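Putative laminarinase (Phanerochaete chrysosporium, PDB 2W39) probably hydrolyses beta-glucans such as laminarin and lichenin, acting as an extracellular family 16 glycoside hydrolase of a white-rot fungus. Local coordinates at residues Y3-T17 with R73-A85. Sequence-based numbering, arbitrary orientation. Where two conformers were deposited one is given.
Sequences YHLEDNWVGSAFLST and RIRSIKTYTTHVA
D7 and Y80 meet where the buried and the solvent-facing halves of this contact join, a worked example of one carboxylate serving both. The hydroxyl of Y80 gives its proton to D7 OD2, OH to OD2 2.7 Å, arriving from above the carboxylate plane, which stands 85° from the phenol ring. On the inner side packing is close: the indole of W9 turns its edge to the same hydroxyl, with CH2 3.2 Å from Y80 OH, and receives D7 CB over one face. F14 adds a looser apolar contact with I74 beyond W9; at the far end of the strand, in a separate close contact, Y3 lays a ring face on V84 CG2, 3.7 Å from the ring centroid, while its own hydroxyl bonds E190.

These residues belong to the two stacked sheets of the GH16 beta-sandwich, strand 3-9 lying in one and strand 73-76 in the other, with 77-82 crossing to strand 83-85. E6 and D7, both opposite V296, form a classic beta bulge, and their carboxylates converge on one ammonium group.

Towards solvent the contact is looser and polar. The K78 chain, bent about CG-CD (chi3 70°), brings NZ to the syn side of both D7 oxygens, 3.1 Å from OD1 and from OD2, and to E6 OE2 at 2.8 Å. Were D7 replaced by an alanine, the Y80 hydroxyl would probably lose this acceptor and K78 would keep E6 alone of the two carboxylates. Farther along, I77 N donates to T17 O, 2.9 Å away and nearly straight at 172°, and a water links that carbonyl oxygen to K78 N.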
loop_
_atom_site.group_PDB
_atom_site.type_symbol
_atom_site.label_atom_id
_atom_site.label_comp_id
_atom_site.label_asym_id
_atom_site.label_seq_id
_atom_site.Cartn_x
_atom_site.Cartn_y
_atom_site.Cartn_z
ATOM N N TYR A 3 -11.277 19.931 0.264
ATOM C CA TYR A 3 -12.039 18.740 0.645
ATOM C C TYR A 3 -12.289 18.802 2.140
ATOM O O TYR A 3 -11.596 19.527 2.879
ATOM C CB TYR A 3 -11.275 17.443 0.317
ATOM C CG TYR A 3 -10.883 17.242 -1.118
ATOM C CD1 TYR A 3 -11.658 16.449 -1.972
ATOM C CD2 TYR A 3 -9.712 17.788 -1.633
ATOM C CE1 TYR A 3 -11.281 16.231 -3.283
ATOM C CE2 TYR A 3 -9.332 17.568 -2.949
ATOM C CZ TYR A 3 -10.136 16.796 -3.758
ATOM O OH TYR A 3 -9.788 16.569 -5.076
ATOM N N HIS A 4 -13.235 17.990 2.593
ATOM C CA HIS A 4 -13.619 17.966 4.001
ATOM C C HIS A 4 -13.646 16.540 4.500
ATOM O O HIS A 4 -13.915 15.593 3.751
ATOM C CB HIS A 4 -14.973 18.659 4.210
ATOM C CG HIS A 4 -14.939 20.086 3.794
ATOM N ND1 HIS A 4 -15.286 20.508 2.528
ATOM C CD2 HIS A 4 -14.480 21.180 4.445
ATOM C CE1 HIS A 4 -15.095 21.819 2.438
ATOM N NE2 HIS A 4 -14.613 22.248 3.590
ATOM N N LEU A 5 -13.409 16.382 5.791
ATOM C CA LEU A 5 -13.281 15.061 6.383
ATOM C C LEU A 5 -14.513 14.211 6.132
ATOM O O LEU A 5 -15.652 14.667 6.325
ATOM C CB LEU A 5 -13.039 15.214 7.880
ATOM C CG LEU A 5 -12.584 13.994 8.649
ATOM C CD1 LEU A 5 -11.221 13.471 8.128
ATOM C CD2 LEU A 5 -12.513 14.365 10.128
ATOM N N GLU A 6 -14.271 12.974 5.713
ATOM C CA GLU A 6 -15.303 11.973 5.448
ATOM C C GLU A 6 -15.189 10.805 6.437
ATOM O O GLU A 6 -16.201 10.275 6.892
ATOM C CB GLU A 6 -15.177 11.499 3.985
ATOM C CG GLU A 6 -16.090 10.375 3.548
ATOM C CD GLU A 6 -17.563 10.715 3.605
ATOM O OE1 GLU A 6 -17.942 11.897 3.640
ATOM O OE2 GLU A 6 -18.366 9.761 3.585
ATOM N N ASP A 7 -13.960 10.384 6.731
ATOM C CA ASP A 7 -13.681 9.298 7.672
ATOM C C ASP A 7 -12.402 9.594 8.409
ATOM O O ASP A 7 -11.421 10.034 7.819
ATOM C CB ASP A 7 -13.534 7.962 6.944
ATOM C CG ASP A 7 -14.816 7.517 6.292
ATOM O OD1 ASP A 7 -15.734 7.073 7.022
ATOM O OD2 ASP A 7 -14.925 7.611 5.050
ATOM N N ASN A 8 -12.419 9.330 9.705
ATOM C CA ASN A 8 -11.272 9.524 10.546
ATOM C C ASN A 8 -11.032 8.227 11.291
ATOM O O ASN A 8 -11.758 7.922 12.249
ATOM C CB ASN A 8 -11.540 10.661 11.540
ATOM C CG ASN A 8 -10.325 10.991 12.376
ATOM O OD1 ASN A 8 -9.213 10.549 12.078
ATOM N ND2 ASN A 8 -10.528 11.748 13.447
ATOM N N TRP A 9 -10.035 7.459 10.856
ATOM C CA TRP A 9 -9.794 6.156 11.445
ATOM C C TRP A 9 -8.517 6.137 12.264
ATOM O O TRP A 9 -7.422 6.331 11.728
ATOM C CB TRP A 9 -9.743 5.100 10.353
ATOM C CG TRP A 9 -10.973 5.003 9.480
ATOM C CD1 TRP A 9 -12.281 4.976 9.877
ATOM C CD2 TRP A 9 -10.984 4.868 8.055
ATOM N NE1 TRP A 9 -13.099 4.837 8.776
ATOM C CE2 TRP A 9 -12.327 4.757 7.648
ATOM C CE3 TRP A 9 -9.979 4.862 7.081
ATOM C CZ2 TRP A 9 -12.694 4.615 6.310
ATOM C CZ3 TRP A 9 -10.340 4.704 5.758
ATOM C CH2 TRP A 9 -11.691 4.594 5.381
ATOM N N VAL A 10 -8.684 5.902 13.562
ATOM C CA VAL A 10 -7.577 5.783 14.503
ATOM C C VAL A 10 -7.848 4.591 15.417
ATOM O O VAL A 10 -8.971 4.419 15.910
ATOM C CB VAL A 10 -7.462 7.071 15.366
ATOM C CG1 VAL A 10 -6.395 6.922 16.451
ATOM C CG2 VAL A 10 -7.167 8.290 14.483
ATOM N N GLY A 11 -6.830 3.769 15.651
ATOM C CA GLY A 11 -6.924 2.720 16.679
ATOM C C GLY A 11 -8.100 1.788 16.490
ATOM O O GLY A 11 -8.283 1.216 15.420
ATOM N N SER A 12 -8.931 1.658 17.522
ATOM C CA SER A 12 -10.031 0.698 17.477
ATOM C C SER A 12 -11.076 0.996 16.386
ATOM O O SER A 12 -11.854 0.112 16.027
ATOM C CB SER A 12 -10.719 0.618 18.839
ATOM O OG SER A 12 -11.306 1.862 19.160
ATOM N N ALA A 13 -11.089 2.219 15.850
ATOM C CA ALA A 13 -12.048 2.549 14.786
ATOM C C ALA A 13 -11.957 1.561 13.628
ATOM O O ALA A 13 -12.960 1.228 13.009
ATOM C CB ALA A 13 -11.827 3.968 14.267
ATOM N N PHE A 14 -10.740 1.115 13.316
ATOM C CA PHE A 14 -10.534 0.220 12.182
ATOM C C PHE A 14 -11.300 -1.091 12.330
ATOM O O PHE A 14 -11.638 -1.720 11.328
ATOM C CB PHE A 14 -9.046 -0.081 11.990
ATOM C CG PHE A 14 -8.251 1.074 11.449
ATOM C CD1 PHE A 14 -8.153 1.275 10.071
ATOM C CD2 PHE A 14 -7.578 1.934 12.309
ATOM C CE1 PHE A 14 -7.388 2.325 9.555
ATOM C CE2 PHE A 14 -6.818 3.001 11.813
ATOM C CZ PHE A 14 -6.713 3.192 10.423
ATOM N N LEU A 15 -11.583 -1.500 13.571
ATOM C CA LEU A 15 -12.289 -2.761 13.808
ATOM C C LEU A 15 -13.756 -2.682 13.420
ATOM O O LEU A 15 -14.388 -3.718 13.227
ATOM C CB LEU A 15 -12.134 -3.228 15.255
ATOM C CG LEU A 15 -10.686 -3.395 15.721
ATOM C CD1 LEU A 15 -10.660 -3.876 17.182
ATOM C CD2 LEU A 15 -9.893 -4.339 14.816
ATOM N N SER A 16 -14.322 -1.483 13.304
ATOM C CA SER A 16 -15.708 -1.381 12.837
ATOM C C SER A 16 -15.825 -0.885 11.403
ATOM O O SER A 16 -16.830 -1.139 10.752
ATOM C CB SER A 16 -16.564 -0.523 13.771
ATOM O OG SER A 16 -15.999 0.754 13.957
ATOM N N THR A 17 -14.784 -0.218 10.897
ATOM C CA THR A 17 -14.900 0.442 9.593
ATOM C C THR A 17 -14.185 -0.308 8.466
ATOM O O THR A 17 -14.350 0.037 7.288
ATOM C CB THR A 17 -14.370 1.880 9.671
ATOM O OG1 THR A 17 -12.981 1.818 9.990
ATOM C CG2 THR A 17 -15.156 2.708 10.721
ATOM N N ARG A 73 -5.126 -8.809 5.696
ATOM C CA ARG A 73 -5.472 -7.951 4.567
ATOM C C ARG A 73 -6.789 -7.290 4.961
ATOM O O ARG A 73 -7.825 -7.954 5.021
ATOM C CB ARG A 73 -5.619 -8.801 3.304
ATOM C CG ARG A 73 -6.180 -8.040 2.100
ATOM C CD ARG A 73 -5.965 -8.813 0.839
ATOM N NE ARG A 73 -6.781 -8.314 -0.270
ATOM C CZ ARG A 73 -6.465 -8.438 -1.559
ATOM N NH1 ARG A 73 -5.280 -8.901 -1.933
ATOM N NH2 ARG A 73 -7.319 -8.026 -2.486
ATOM N N ILE A 74 -6.732 -6.011 5.295
ATOM C CA ILE A 74 -7.922 -5.306 5.734
ATOM C C ILE A 74 -8.446 -4.419 4.632
ATOM O O ILE A 74 -7.678 -3.867 3.845
ATOM C CB ILE A 74 -7.693 -4.538 7.082
ATOM C CG1 ILE A 74 -6.733 -3.326 6.966
ATOM C CG2 ILE A 74 -7.260 -5.518 8.195
ATOM C CD1 ILE A 74 -6.788 -2.398 8.170
ATOM N N ARG A 75 -9.762 -4.279 4.567
ATOM C CA ARG A 75 -10.416 -3.579 3.482
ATOM C C ARG A 75 -11.487 -2.658 4.055
ATOM O O ARG A 75 -12.335 -3.083 4.857
ATOM C CB ARG A 75 -11.076 -4.598 2.547
ATOM C CG ARG A 75 -11.754 -3.944 1.344
ATOM C CD ARG A 75 -12.443 -4.955 0.464
ATOM N NE ARG A 75 -13.645 -5.507 1.094
ATOM C CZ ARG A 75 -14.399 -6.456 0.555
ATOM N NH1 ARG A 75 -14.056 -7.004 -0.600
ATOM N NH2 ARG A 75 -15.497 -6.861 1.180
ATOM N N SER A 76 -11.488 -1.397 3.637
ATOM C CA SER A 76 -12.530 -0.478 4.112
ATOM C C SER A 76 -13.896 -0.985 3.692
ATOM O O SER A 76 -14.069 -1.500 2.590
ATOM C CB SER A 76 -12.316 0.953 3.600
ATOM O OG SER A 76 -12.413 1.036 2.183
ATOM N N ILE A 77 -14.885 -0.800 4.554
ATOM C CA ILE A 77 -16.258 -1.143 4.190
ATOM C C ILE A 77 -16.756 -0.144 3.131
ATOM O O ILE A 77 -17.394 -0.530 2.153
ATOM C CB ILE A 77 -17.161 -1.209 5.443
ATOM C CG1 ILE A 77 -16.756 -2.410 6.306
ATOM C CG2 ILE A 77 -18.640 -1.305 5.042
ATOM C CD1 ILE A 77 -17.342 -2.393 7.705
ATOM N N LYS A 78 -16.475 1.138 3.337
ATOM C CA LYS A 78 -16.867 2.141 2.371
ATOM C C LYS A 78 -16.019 2.107 1.115
ATOM O O LYS A 78 -14.874 1.621 1.116
ATOM C CB LYS A 78 -16.787 3.518 3.005
ATOM C CG LYS A 78 -17.913 3.709 4.003
ATOM C CD LYS A 78 -17.750 4.961 4.816
ATOM C CE LYS A 78 -17.974 6.202 4.005
ATOM N NZ LYS A 78 -18.027 7.378 4.929
ATOM N N THR A 79 -16.594 2.631 0.035
ATOM C CA THR A 79 -15.881 2.818 -1.217
ATOM C C THR A 79 -15.833 4.311 -1.555
ATOM O O THR A 79 -16.616 5.104 -1.020
ATOM C CB THR A 79 -16.539 2.049 -2.367
ATOM O OG1 THR A 79 -17.859 2.561 -2.505
ATOM C CG2 THR A 79 -16.571 0.564 -2.101
ATOM N N TYR A 80 -14.936 4.671 -2.472
ATOM C CA TYR A 80 -14.575 6.058 -2.746
ATOM C C TYR A 80 -14.335 6.260 -4.227
ATOM O O TYR A 80 -13.818 5.382 -4.913
ATOM C CB TYR A 80 -13.304 6.471 -1.952
ATOM C CG TYR A 80 -13.483 6.247 -0.472
ATOM C CD1 TYR A 80 -14.139 7.193 0.316
ATOM C CD2 TYR A 80 -13.064 5.060 0.128
ATOM C CE1 TYR A 80 -14.373 6.972 1.657
ATOM C CE2 TYR A 80 -13.291 4.827 1.470
ATOM C CZ TYR A 80 -13.931 5.790 2.240
ATOM O OH TYR A 80 -14.145 5.549 3.578
ATOM N N THR A 81 -14.688 7.451 -4.706
ATOM C CA THR A 81 -14.401 7.856 -6.086
ATOM C C THR A 81 -13.451 9.066 -6.024
ATOM O O THR A 81 -12.245 8.874 -5.844
ATOM C CB THR A 81 -15.681 8.104 -6.909
ATOM O OG1 THR A 81 -16.474 9.110 -6.264
ATOM C CG2 THR A 81 -16.487 6.796 -7.045
ATOM N N THR A 82 -13.975 10.285 -6.158
ATOM C CA THR A 82 -13.162 11.484 -5.977
ATOM C C THR A 82 -12.960 11.724 -4.479
ATOM O O THR A 82 -13.926 11.883 -3.718
ATOM C CB THR A 82 -13.815 12.673 -6.663
ATOM O OG1 THR A 82 -13.767 12.429 -8.070
ATOM C CG2 THR A 82 -13.095 13.972 -6.336
ATOM N N HIS A 83 -11.700 11.683 -4.038
ATOM C CA HIS A 83 -11.408 11.764 -2.619
ATOM C C HIS A 83 -9.922 11.981 -2.419
ATOM O O HIS A 83 -9.131 11.871 -3.368
ATOM C CB HIS A 83 -11.839 10.479 -1.885
ATOM C CG HIS A 83 -10.982 9.281 -2.176
ATOM N ND1 HIS A 83 -10.968 8.648 -3.402
ATOM C CD2 HIS A 83 -10.159 8.561 -1.376
ATOM C CE1 HIS A 83 -10.155 7.603 -3.341
ATOM N NE2 HIS A 83 -9.644 7.531 -2.123
ATOM N N VAL A 84 -9.574 12.276 -1.162
ATOM C CA VAL A 84 -8.181 12.261 -0.723
ATOM C C VAL A 84 -8.055 11.295 0.442
ATOM O O VAL A 84 -8.873 11.334 1.365
ATOM C CB VAL A 84 -7.696 13.666 -0.278
ATOM C CG1 VAL A 84 -6.241 13.633 0.135
ATOM C CG2 VAL A 84 -7.891 14.676 -1.403
ATOM N N ALA A 85 -7.043 10.430 0.410
ATOM C CA ALA A 85 -6.758 9.511 1.524
ATOM C C ALA A 85 -5.370 9.825 2.056
ATOM O O ALA A 85 -4.417 9.937 1.283
ATOM C CB ALA A 85 -6.835 8.041 1.059
HETATM O O HOH W 1 -15.596 2.156 5.978
#